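Local coordinates for protein argonaute (Marinitoga piezophila, PDB 5I4A) that uses short 5'-hydroxyl RNA guides to bind complementary single-stranded DNA, or RNA, and cleaves the target with divalent metal ions, preferably manganese, at residues A[115-120]-A[129-134]; A[152-157]-A[227-232]; A[172-177]-A[204-209]. One frame throughout, in Å; residues are numbered along the deposited sequence.

Interaction 1: A[115-120]-A[129-134]; sequences NSEVFS and AHLTYK. With nucleotides of chain B.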
loop_
_atom_site.group_PDB
_atom_site.type_symbol
_atom_site.label_atom_id
_atom_site.label_comp_id
_atom_site.label_asym_id
_atom_site.label_seq_id
_atom_site.Cartn_x
_atom_site.Cartn_y
_atom_site.Cartn_z
ATOM N N ASN A 115 -1.608 9.303 26.478
ATOM C CA ASN A 115 -2.065 8.618 27.678
ATOM C C ASN A 115 -2.893 9.501 28.600
ATOM O O ASN A 115 -3.301 9.039 29.671
ATOM C CB ASN A 115 -0.875 8.035 28.449
ATOM C CG ASN A 115 -0.374 6.737 27.848
ATOM O OD1 ASN A 115 -1.054 5.711 27.906
ATOM N ND2 ASN A 115 0.819 6.772 27.270
ATOM N N SER A 116 -3.149 10.752 28.221
ATOM C CA SER A 116 -4.110 11.601 28.915
ATOM C C SER A 116 -5.407 11.782 28.147
ATOM O O SER A 116 -6.466 11.900 28.766
ATOM C CB SER A 116 -3.506 12.982 29.200
ATOM O OG SER A 116 -3.568 13.814 28.053
ATOM N N GLU A 117 -5.347 11.798 26.817
ATOM C CA GLU A 117 -6.540 11.905 25.980
ATOM C C GLU A 117 -7.047 10.501 25.648
ATOM O O GLU A 117 -7.006 10.031 24.511
ATOM C CB GLU A 117 -6.237 12.710 24.723
ATOM C CG GLU A 117 -5.681 14.089 25.011
ATOM C CD GLU A 117 -6.621 14.920 25.857
ATOM O OE1 GLU A 117 -7.803 15.050 25.474
ATOM O OE2 GLU A 117 -6.183 15.427 26.912
ATOM N N VAL A 118 -7.525 9.828 26.690
ATOM C CA VAL A 118 -8.008 8.455 26.601
ATOM C C VAL A 118 -9.423 8.402 27.159
ATOM O O VAL A 118 -9.722 9.040 28.174
ATOM C CB VAL A 118 -7.089 7.481 27.369
ATOM C CG1 VAL A 118 -7.421 6.037 27.022
ATOM C CG2 VAL A 118 -5.623 7.790 27.098
ATOM N N PHE A 119 -10.292 7.641 26.499
ATOM C CA PHE A 119 -11.625 7.387 27.024
ATOM C C PHE A 119 -12.025 5.952 26.719
ATOM O O PHE A 119 -11.748 5.436 25.634
ATOM C CB PHE A 119 -12.667 8.372 26.460
ATOM C CG PHE A 119 -12.789 8.356 24.959
ATOM C CD1 PHE A 119 -13.668 7.487 24.328
ATOM C CD2 PHE A 119 -12.051 9.234 24.182
ATOM C CE1 PHE A 119 -13.792 7.480 22.951
ATOM C CE2 PHE A 119 -12.172 9.232 22.804
ATOM C CZ PHE A 119 -13.042 8.355 22.189
ATOM N N SER A 120 -12.657 5.307 27.696
ATOM C CA SER A 120 -13.176 3.965 27.493
ATOM C C SER A 120 -14.383 4.011 26.565
ATOM O O SER A 120 -15.196 4.939 26.618
ATOM C CB SER A 120 -13.560 3.336 28.832
ATOM O OG SER A 120 -14.016 2.003 28.666
ATOM N N ALA A 129 -9.825 4.007 23.944
ATOM C CA ALA A 129 -9.599 4.763 22.715
ATOM C C ALA A 129 -8.577 5.850 23.024
ATOM O O ALA A 129 -8.896 6.856 23.664
ATOM C CB ALA A 129 -10.903 5.349 22.184
ATOM N N HIS A 130 -7.343 5.642 22.572
ATOM C CA HIS A 130 -6.258 6.584 22.805
ATOM C C HIS A 130 -6.129 7.525 21.613
ATOM O O HIS A 130 -5.901 7.076 20.484
ATOM C CB HIS A 130 -4.941 5.845 23.028
ATOM C CG HIS A 130 -4.936 4.943 24.224
ATOM N ND1 HIS A 130 -4.305 5.274 25.403
ATOM C CD2 HIS A 130 -5.468 3.712 24.415
ATOM C CE1 HIS A 130 -4.456 4.291 26.273
ATOM N NE2 HIS A 130 -5.157 3.331 25.698
ATOM N N LEU A 131 -6.277 8.824 21.863
ATOM C CA LEU A 131 -5.950 9.811 20.844
ATOM C C LEU A 131 -4.488 9.656 20.448
ATOM O O LEU A 131 -3.605 9.589 21.305
ATOM C CB LEU A 131 -6.226 11.224 21.362
ATOM C CG LEU A 131 -5.765 12.427 20.533
ATOM C CD1 LEU A 131 -6.275 12.361 19.102
ATOM C CD2 LEU A 131 -6.219 13.719 21.196
ATOM N N THR A 132 -4.237 9.570 19.146
ATOM C CA THR A 132 -2.910 9.275 18.630
ATOM C C THR A 132 -2.532 10.303 17.575
ATOM O O THR A 132 -3.386 10.823 16.853
ATOM C CB THR A 132 -2.855 7.846 18.044
ATOM O OG1 THR A 132 -3.272 6.907 19.042
ATOM C CG2 THR A 132 -1.450 7.484 17.586
ATOM N N TYR A 133 -1.236 10.606 17.507
ATOM C CA TYR A 133 -0.686 11.496 16.493
ATOM C C TYR A 133 0.482 10.807 15.806
ATOM O O TYR A 133 1.425 10.363 16.471
ATOM C CB TYR A 133 -0.224 12.824 17.105
ATOM C CG TYR A 133 -1.350 13.750 17.507
ATOM C CD1 TYR A 133 -2.033 14.493 16.555
ATOM C CD2 TYR A 133 -1.718 13.895 18.840
ATOM C CE1 TYR A 133 -3.057 15.347 16.912
ATOM C CE2 TYR A 133 -2.742 14.748 19.208
ATOM C CZ TYR A 133 -3.407 15.472 18.240
ATOM O OH TYR A 133 -4.426 16.323 18.603
ATOM N N LYS A 134 0.411 10.706 14.482
ATOM C CA LYS A 134 1.510 10.203 13.671
ATOM C C LYS A 134 2.258 11.383 13.068
ATOM O O LYS A 134 1.643 12.282 12.483
ATOM C CB LYS A 134 1.007 9.271 12.568
ATOM C CG LYS A 134 2.091 8.871 11.586
ATOM C CD LYS A 134 1.746 7.589 10.849
ATOM C CE LYS A 134 2.822 7.256 9.826
ATOM N NZ LYS A 134 2.703 5.868 9.313
ATOM P P C B 9 1.378 2.481 10.308
ATOM O OP1 C B 9 1.171 3.920 10.602
ATOM O OP2 C B 9 0.260 1.680 9.750
ATOM O "O5'" C B 9 2.629 2.350 9.329
ATOM C "C5'" C B 9 3.842 3.033 9.610
ATOM C "C4'" C B 9 5.040 2.125 9.498
ATOM O "O4'" C B 9 4.666 0.777 9.881
ATOM C "C3'" C B 9 5.632 1.967 8.105
ATOM O "O3'" C B 9 6.510 3.027 7.761
ATOM C "C2'" C B 9 6.325 0.614 8.192
ATOM O "O2'" C B 9 7.569 0.733 8.867
ATOM C "C1'" C B 9 5.364 -0.162 9.091
#

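Interaction 2: A[152-157]-A[227-232]; sequences FTFLSK and EIYKNK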
loop_
_atom_site.group_PDB
_atom_site.type_symbol
_atom_site.label_atom_id
_atom_site.label_comp_id
_atom_site.label_asym_id
_atom_site.label_seq_id
_atom_site.Cartn_x
_atom_site.Cartn_y
_atom_site.Cartn_z
ATOM N N PHE A 152 -6.445 7.453 15.870
ATOM C CA PHE A 152 -6.848 6.786 17.097
ATOM C C PHE A 152 -6.223 5.403 17.178
ATOM O O PHE A 152 -6.035 4.722 16.166
ATOM C CB PHE A 152 -8.371 6.682 17.204
ATOM C CG PHE A 152 -9.009 7.901 17.786
ATOM C CD1 PHE A 152 -9.140 8.037 19.156
ATOM C CD2 PHE A 152 -9.458 8.925 16.969
ATOM C CE1 PHE A 152 -9.718 9.165 19.705
ATOM C CE2 PHE A 152 -10.034 10.059 17.512
ATOM C CZ PHE A 152 -10.166 10.177 18.883
ATOM N N THR A 153 -5.901 5.004 18.405
ATOM C CA THR A 153 -5.416 3.670 18.715
ATOM C C THR A 153 -6.325 3.076 19.776
ATOM O O THR A 153 -6.559 3.701 20.817
ATOM C CB THR A 153 -3.970 3.696 19.212
ATOM O OG1 THR A 153 -3.189 4.557 18.375
ATOM C CG2 THR A 153 -3.371 2.300 19.182
ATOM N N PHE A 154 -6.845 1.885 19.508
ATOM C CA PHE A 154 -7.754 1.204 20.418
ATOM C C PHE A 154 -7.004 0.057 21.079
ATOM O O PHE A 154 -6.585 -0.890 20.403
ATOM C CB PHE A 154 -8.996 0.718 19.671
ATOM C CG PHE A 154 -9.712 1.816 18.937
ATOM C CD1 PHE A 154 -10.617 2.632 19.597
ATOM C CD2 PHE A 154 -9.458 2.054 17.597
ATOM C CE1 PHE A 154 -11.266 3.652 18.928
ATOM C CE2 PHE A 154 -10.103 3.074 16.925
ATOM C CZ PHE A 154 -11.007 3.874 17.591
ATOM N N LEU A 155 -6.821 0.159 22.392
ATOM C CA LEU A 155 -6.030 -0.791 23.155
ATOM C C LEU A 155 -6.843 -1.313 24.329
ATOM O O LEU A 155 -7.762 -0.647 24.815
ATOM C CB LEU A 155 -4.734 -0.154 23.679
ATOM C CG LEU A 155 -3.772 0.465 22.664
ATOM C CD1 LEU A 155 -2.715 1.286 23.383
ATOM C CD2 LEU A 155 -3.123 -0.610 21.808
ATOM N N SER A 156 -6.494 -2.514 24.781
ATOM C CA SER A 156 -7.116 -3.061 25.976
ATOM C C SER A 156 -6.755 -2.209 27.185
ATOM O O SER A 156 -5.615 -1.758 27.331
ATOM C CB SER A 156 -6.673 -4.508 26.199
ATOM O OG SER A 156 -5.289 -4.578 26.488
ATOM N N LYS A 157 -7.745 -1.981 28.051
ATOM C CA LYS A 157 -7.517 -1.176 29.246
ATOM C C LYS A 157 -6.555 -1.860 30.209
ATOM O O LYS A 157 -5.818 -1.182 30.934
ATOM C CB LYS A 157 -8.854 -0.888 29.929
ATOM C CG LYS A 157 -8.767 -0.040 31.185
ATOM C CD LYS A 157 -10.154 0.186 31.762
ATOM C CE LYS A 157 -10.100 0.992 33.047
ATOM N NZ LYS A 157 -11.468 1.249 33.575
ATOM N N GLU A 227 -17.962 6.112 14.542
ATOM C CA GLU A 227 -18.414 7.424 14.998
ATOM C C GLU A 227 -17.235 8.297 15.410
ATOM O O GLU A 227 -17.132 9.460 15.001
ATOM C CB GLU A 227 -19.391 7.267 16.163
ATOM C CG GLU A 227 -20.811 6.938 15.743
ATOM C CD GLU A 227 -21.606 6.274 16.849
ATOM O OE1 GLU A 227 -21.055 6.095 17.958
ATOM O OE2 GLU A 227 -22.780 5.923 16.607
ATOM N N ILE A 228 -16.330 7.743 16.220
ATOM C CA ILE A 228 -15.166 8.493 16.684
ATOM C C ILE A 228 -14.352 9.008 15.505
ATOM O O ILE A 228 -13.899 10.159 15.495
ATOM C CB ILE A 228 -14.315 7.615 17.620
ATOM C CG1 ILE A 228 -15.057 7.387 18.934
ATOM C CG2 ILE A 228 -12.954 8.239 17.865
ATOM C CD1 ILE A 228 -14.538 6.220 19.713
ATOM N N TYR A 229 -14.166 8.173 14.484
ATOM C CA TYR A 229 -13.373 8.588 13.334
ATOM C C TYR A 229 -14.061 9.666 12.504
ATOM O O TYR A 229 -13.374 10.417 11.802
ATOM C CB TYR A 229 -13.052 7.383 12.450
ATOM C CG TYR A 229 -11.665 6.819 12.654
ATOM C CD1 TYR A 229 -10.542 7.528 12.246
ATOM C CD2 TYR A 229 -11.475 5.574 13.245
ATOM C CE1 TYR A 229 -9.268 7.019 12.424
ATOM C CE2 TYR A 229 -10.202 5.055 13.426
ATOM C CZ TYR A 229 -9.103 5.783 13.014
ATOM O OH TYR A 229 -7.835 5.278 13.191
ATOM N N LYS A 230 -15.391 9.775 12.580
ATOM C CA LYS A 230 -16.121 10.631 11.647
ATOM C C LYS A 230 -16.059 12.106 12.050
ATOM O O LYS A 230 -15.627 12.956 11.261
ATOM C CB LYS A 230 -17.575 10.160 11.525
ATOM C CG LYS A 230 -18.343 10.883 10.428
ATOM C CD LYS A 230 -19.837 10.640 10.536
ATOM C CE LYS A 230 -20.586 11.236 9.351
ATOM N NZ LYS A 230 -20.311 12.690 9.165
ATOM N N ASN A 231 -16.489 12.433 13.272
ATOM C CA ASN A 231 -16.535 13.826 13.700
ATOM C C ASN A 231 -15.809 14.008 15.029
ATOM O O ASN A 231 -16.190 14.861 15.840
ATOM C CB ASN A 231 -17.977 14.324 13.804
ATOM C CG ASN A 231 -18.771 14.057 12.533
ATOM O OD1 ASN A 231 -19.608 13.147 12.480
ATOM N ND2 ASN A 231 -18.511 14.847 11.501
ATOM N N LYS A 232 -14.767 13.206 15.284
ATOM C CA LYS A 232 -13.907 13.396 16.448
ATOM C C LYS A 232 -12.429 13.350 16.070
ATOM O O LYS A 232 -11.574 13.396 16.964
ATOM C CB LYS A 232 -14.207 12.357 17.536
ATOM C CG LYS A 232 -13.928 12.814 18.964
ATOM C CD LYS A 232 -14.410 11.761 19.939
ATOM C CE LYS A 232 -14.476 12.314 21.344
ATOM N NZ LYS A 232 -15.261 11.434 22.246
#

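Interaction 3: A[172-177]-A[204-209]; sequences NIKSGK and PENYLF. With nucleotides of chain B.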
loop_
_atom_site.group_PDB
_atom_site.type_symbol
_atom_site.label_atom_id
_atom_site.label_comp_id
_atom_site.label_asym_id
_atom_site.label_seq_id
_atom_site.Cartn_x
_atom_site.Cartn_y
_atom_site.Cartn_z
ATOM N N ASN A 172 3.463 -3.741 22.431
ATOM C CA ASN A 172 4.403 -3.623 23.538
ATOM C C ASN A 172 4.587 -2.152 23.887
ATOM O O ASN A 172 4.944 -1.341 23.025
ATOM C CB ASN A 172 5.746 -4.260 23.189
ATOM C CG ASN A 172 6.710 -4.257 24.360
ATOM O OD1 ASN A 172 7.355 -3.249 24.647
ATOM N ND2 ASN A 172 6.812 -5.390 25.046
ATOM N N ILE A 173 4.353 -1.814 25.158
ATOM C CA ILE A 173 4.437 -0.425 25.599
ATOM C C ILE A 173 5.856 0.110 25.468
ATOM O O ILE A 173 6.055 1.290 25.151
ATOM C CB ILE A 173 3.900 -0.302 27.041
ATOM C CG1 ILE A 173 3.961 1.145 27.533
ATOM C CG2 ILE A 173 4.665 -1.202 27.986
ATOM C CD1 ILE A 173 5.191 1.498 28.369
ATOM N N LYS A 174 6.863 -0.736 25.693
ATOM C CA LYS A 174 8.243 -0.257 25.711
ATOM C C LYS A 174 8.817 -0.121 24.305
ATOM O O LYS A 174 9.295 0.953 23.924
ATOM C CB LYS A 174 9.117 -1.192 26.552
ATOM C CG LYS A 174 9.329 -0.743 27.994
ATOM C CD LYS A 174 8.068 -0.904 28.821
ATOM C CE LYS A 174 8.213 -0.264 30.189
ATOM N NZ LYS A 174 6.910 0.260 30.687
ATOM N N SER A 175 8.783 -1.199 23.521
ATOM C CA SER A 175 9.441 -1.188 22.219
ATOM C C SER A 175 8.601 -0.512 21.144
ATOM O O SER A 175 9.154 0.013 20.170
ATOM C CB SER A 175 9.766 -2.616 21.784
ATOM O OG SER A 175 8.578 -3.358 21.571
ATOM N N GLY A 176 7.279 -0.519 21.291
ATOM C CA GLY A 176 6.410 -0.035 20.244
ATOM C C GLY A 176 6.163 -1.017 19.120
ATOM O O GLY A 176 5.475 -0.665 18.154
ATOM N N LYS A 177 6.700 -2.227 19.211
ATOM C CA LYS A 177 6.477 -3.251 18.204
ATOM C C LYS A 177 5.222 -4.051 18.538
ATOM O O LYS A 177 4.755 -4.079 19.679
ATOM C CB LYS A 177 7.690 -4.178 18.105
ATOM C CG LYS A 177 9.019 -3.480 18.367
ATOM C CD LYS A 177 10.207 -4.327 17.933
ATOM C CE LYS A 177 11.473 -3.908 18.668
ATOM N NZ LYS A 177 12.705 -4.416 18.005
ATOM N N PRO A 204 4.747 -9.745 31.113
ATOM C CA PRO A 204 3.507 -9.723 30.326
ATOM C C PRO A 204 2.682 -8.481 30.578
ATOM O O PRO A 204 1.748 -8.220 29.812
ATOM C CB PRO A 204 2.771 -10.990 30.794
ATOM C CG PRO A 204 3.807 -11.834 31.461
ATOM C CD PRO A 204 4.781 -10.870 32.057
ATOM N N GLU A 205 2.997 -7.713 31.626
ATOM C CA GLU A 205 2.281 -6.478 31.920
ATOM C C GLU A 205 2.614 -5.355 30.947
ATOM O O GLU A 205 1.874 -4.369 30.886
ATOM C CB GLU A 205 2.582 -6.019 33.350
ATOM C CG GLU A 205 3.966 -5.410 33.549
ATOM C CD GLU A 205 4.997 -6.416 34.025
ATOM O OE1 GLU A 205 4.713 -7.632 33.981
ATOM O OE2 GLU A 205 6.097 -5.990 34.442
ATOM N N ASN A 206 3.701 -5.480 30.188
ATOM C CA ASN A 206 4.065 -4.490 29.183
ATOM C C ASN A 206 3.334 -4.692 27.862
ATOM O O ASN A 206 3.633 -3.991 26.888
ATOM C CB ASN A 206 5.578 -4.508 28.943
ATOM C CG ASN A 206 6.356 -3.886 30.085
ATOM O OD1 ASN A 206 5.785 -3.232 30.955
ATOM N ND2 ASN A 206 7.670 -4.078 30.080
ATOM N N TYR A 207 2.387 -5.622 27.805
ATOM C CA TYR A 207 1.699 -5.966 26.569
ATOM C C TYR A 207 0.220 -5.633 26.691
ATOM O O TYR A 207 -0.438 -6.040 27.655
ATOM C CB TYR A 207 1.890 -7.446 26.233
ATOM C CG TYR A 207 3.311 -7.781 25.847
ATOM C CD1 TYR A 207 4.313 -7.831 26.804
ATOM C CD2 TYR A 207 3.654 -8.036 24.525
ATOM C CE1 TYR A 207 5.610 -8.119 26.460
ATOM C CE2 TYR A 207 4.958 -8.336 24.173
ATOM C CZ TYR A 207 5.929 -8.379 25.148
ATOM O OH TYR A 207 7.231 -8.673 24.817
ATOM N N LEU A 208 -0.290 -4.890 25.716
ATOM C CA LEU A 208 -1.704 -4.576 25.609
ATOM C C LEU A 208 -2.235 -5.122 24.292
ATOM O O LEU A 208 -1.485 -5.292 23.327
ATOM C CB LEU A 208 -1.952 -3.065 25.682
ATOM C CG LEU A 208 -1.512 -2.356 26.964
ATOM C CD1 LEU A 208 -1.824 -0.871 26.884
ATOM C CD2 LEU A 208 -2.182 -2.984 28.173
ATOM N N PHE A 209 -3.532 -5.402 24.260
ATOM C CA PHE A 209 -4.172 -5.848 23.031
ATOM C C PHE A 209 -4.476 -4.651 22.142
ATOM O O PHE A 209 -5.013 -3.642 22.608
ATOM C CB PHE A 209 -5.452 -6.622 23.339
ATOM C CG PHE A 209 -5.215 -8.061 23.686
ATOM C CD1 PHE A 209 -4.865 -8.968 22.702
ATOM C CD2 PHE A 209 -5.340 -8.507 24.989
ATOM C CE1 PHE A 209 -4.647 -10.295 23.011
ATOM C CE2 PHE A 209 -5.120 -9.833 25.304
ATOM C CZ PHE A 209 -4.769 -10.727 24.313
ATOM P P U B 20 15.392 -1.922 23.740
ATOM O OP1 U B 20 16.120 -3.183 23.442
ATOM O OP2 U B 20 14.073 -1.673 23.098
ATOM O "O5'" U B 20 15.222 -1.761 25.318
ATOM C "C5'" U B 20 15.070 -2.889 26.171
ATOM C "C4'" U B 20 13.674 -2.969 26.744
ATOM O "O4'" U B 20 12.716 -2.947 25.659
ATOM C "C3'" U B 20 13.350 -4.241 27.522
ATOM O "O3'" U B 20 13.720 -4.156 28.891
ATOM C "C2'" U B 20 11.842 -4.410 27.332
ATOM O "O2'" U B 20 11.118 -3.681 28.312
ATOM C "C1'" U B 20 11.607 -3.759 25.965
ATOM N N1 U B 20 11.374 -4.721 24.858
ATOM C C2 U B 20 12.416 -5.442 24.288
ATOM O O2 U B 20 13.580 -5.367 24.634
ATOM N N3 U B 20 12.045 -6.278 23.263
ATOM C C4 U B 20 10.781 -6.474 22.752
ATOM O O4 U B 20 10.621 -7.270 21.826
ATOM C C5 U B 20 9.762 -5.698 23.388
ATOM C C6 U B 20 10.092 -4.873 24.387
ATOM P P U B 21 15.179 -4.605 29.404
ATOM O OP1 U B 21 15.005 -5.181 30.769
ATOM O OP2 U B 21 16.082 -3.440 29.258
ATOM O "O5'" U B 21 15.683 -5.692 28.342
ATOM C "C5'" U B 21 15.506 -7.097 28.559
ATOM C "C4'" U B 21 14.056 -7.417 28.847
ATOM O "O4'" U B 21 13.319 -7.528 27.603
ATOM C "C3'" U B 21 13.735 -8.680 29.668
ATOM O "O3'" U B 21 13.084 -8.349 30.896
ATOM C "C2'" U B 21 12.739 -9.462 28.797
ATOM O "O2'" U B 21 11.643 -9.991 29.520
ATOM C "C1'" U B 21 12.258 -8.430 27.779
ATOM N N1 U B 21 11.894 -9.049 26.492
ATOM C C2 U B 21 10.568 -9.433 26.346
ATOM O O2 U B 21 9.717 -9.256 27.176
ATOM N N3 U B 21 10.217 -10.039 25.180
ATOM C C4 U B 21 11.061 -10.312 24.140
ATOM O O4 U B 21 10.604 -10.863 23.142
ATOM C C5 U B 21 12.424 -9.911 24.335
ATOM C C6 U B 21 12.793 -9.313 25.481
#

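Interaction 1: A[115-120]-A[129-134]
Val118 lays its side chain over the imidazole of His130 in a non-hydrogen-bonded antiparallel pair. CG1, anti to the backbone N (chi1 -168°), sits over the ring centre, 3.6 Å from the centroid of His130, a CH-pi contact; CG2 leans on ND1, whose hydrogen-bond partner is the carbonyl of Ser114. Asn115 OD1 approaches this ring obliquely, while its ND2 is bound by Asp103 O. On the other sheet face Phe119 takes the crowded position between backbone N and carbonyl carbon (chi1 59°), which folds the ring back over Ala129: CB of Ala129 lies 3.9 Å from the Phe119 centroid, offset toward the rim. Two main-chain bonds close this pair, Ala129 N to Phe119 O at 2.9 Å and a longer return from Phe119 N. Beyond Val118 and His130, Leu131 N meets Glu117 O at 3.0 Å, almost along the carbonyl axis. CB of Glu117, centre of an inverse gamma turn, rests on Leu131 CD2; the bent Glu117 chain carries OE1 to a salt bridge with Lys239. Lys134, its chain extended, donates a hydrogen bond from NZ to OP1 of C9 of chain B. The hairpin of strands 111-120 and 127-140 belongs to linker L1; strand 143-156 flanks 127-140 on its other edge.

Interaction 2: A[152-157]-A[227-232]
Followed outward from the strand, Phe152 reaches helix 222-231 with its whole aromatic ring. CB points at the helix and has the phenol end of Tyr229 beside it, with Tyr229 CZ 4.3 Å from Phe152 CB. CG, anti to the carbonyl carbon (chi1 -85°), is the first ring atom under the methyl CG2 of Ile228. CD1, CD2 and CE1 all lie beneath that methyl, CD2 the nearest of the three. Phe152 CE2 and CZ come closest, each 3.5 Å from Ile228 CG2. The methyl thus stands over the ring centre, 13° off the normal, in a CH-pi contact. At the ring edge, in its plane, Phe152 CE2 also meets the carbonyl O of Lys232, 3.7 Å away. Ile228 presents CG2 because that branch is anti to its backbone N; its other branch sends CD1 to the edge of Phe154, 4.2 Å from CE1. Phe154 CE2 touches Tyr229 CE2 at 4.0 Å, the two side chains crossing obliquely. Tyr229 OH lies 3.5 Å from Phe152 O, and Phe152 N is buried here without a partner. Phe119 packs on both Phe152 and Ile228, extending the apolar cluster. The arrangement is a helix-on-sheet layer: alternate strand residues of linker L1 face a nearly antiparallel helix of linker L2, joining the two linkers of the Argonaute PAZ lobe.

Interaction 3: A[172-177]-A[204-209]
The backbone link between the segments is one straight hydrogen bond, Ile173 N to Asn206 O at 2.9 Å, nearly along the carbonyl axis. Beside it, Asn172 CA directs a CA-H...O contact to the same oxygen. Asn172 and Tyr207 form a non-hydrogen-bonded antiparallel pair, with their side chains on the same sheet face. Polar bonds within 172-177 set the amide of Asn172. Its CG is anti to the backbone N (chi1 -175°), and Asn172 OD1 takes Ser175 N at 2.7 Å in the carbonyl plane, on a lone pair; weak bonds from Lys174 N and Ser175 OG add to the grip. This Asx motif, followed by an ST turn in which Ser175 OG accepts Lys177 N, shapes the turn between strands 169-172 and 178-185 of the PAZ domain, the domain that in Argonautes receives the guide 3' end. Asn172 ND2 stands over one face of the Tyr207 ring, offset toward the rim and 3.1 Å from Tyr207 CZ, with amide and ring planes 86° apart. An alanine in place of Asn172 would remove both OD1 and ND2, and would probably loosen the turn and leave that tyrosine face less well packed. Apolar and mixed packing is carried by Ile173 CG2, 3.6 Å from Asn206 CB, and by the bent Lys174, whose CD lies 3.4 Å from Asn206 ND2. Toward the RNA, U20 of chain B sets C6 3.2 Å from Asn172 OD1 and C5 near Ser175 OG, while U21 of chain B gives a weak hydrogen bond from N3 to Tyr207 OH.

All three contacts reach one antiparallel sheet, which runs from linker L1 into the PAZ domain. Interactions 1 and 2 adjoin, their centres about 8 Å apart: strands 127-140 and 143-156 are neighbours, and Phe119 CE1 meets Ile228 CD1 at 3.6 Å. Interaction 3 lies farther off, its centre about 16 Å from that of interaction 1, but joins interaction 2 through Ser156 N and Phe209 O, 2.9 Å apart; its segments fall within the chain closed by 152-157 and 227-232. Interaction 2 is buried and essentially apolar. Interactions 1 and 3, both partly buried, combine main-chain bonds with side-chain packing; interaction 1 meets a guide phosphate through Lys134, interaction 3 the bases and a ribose.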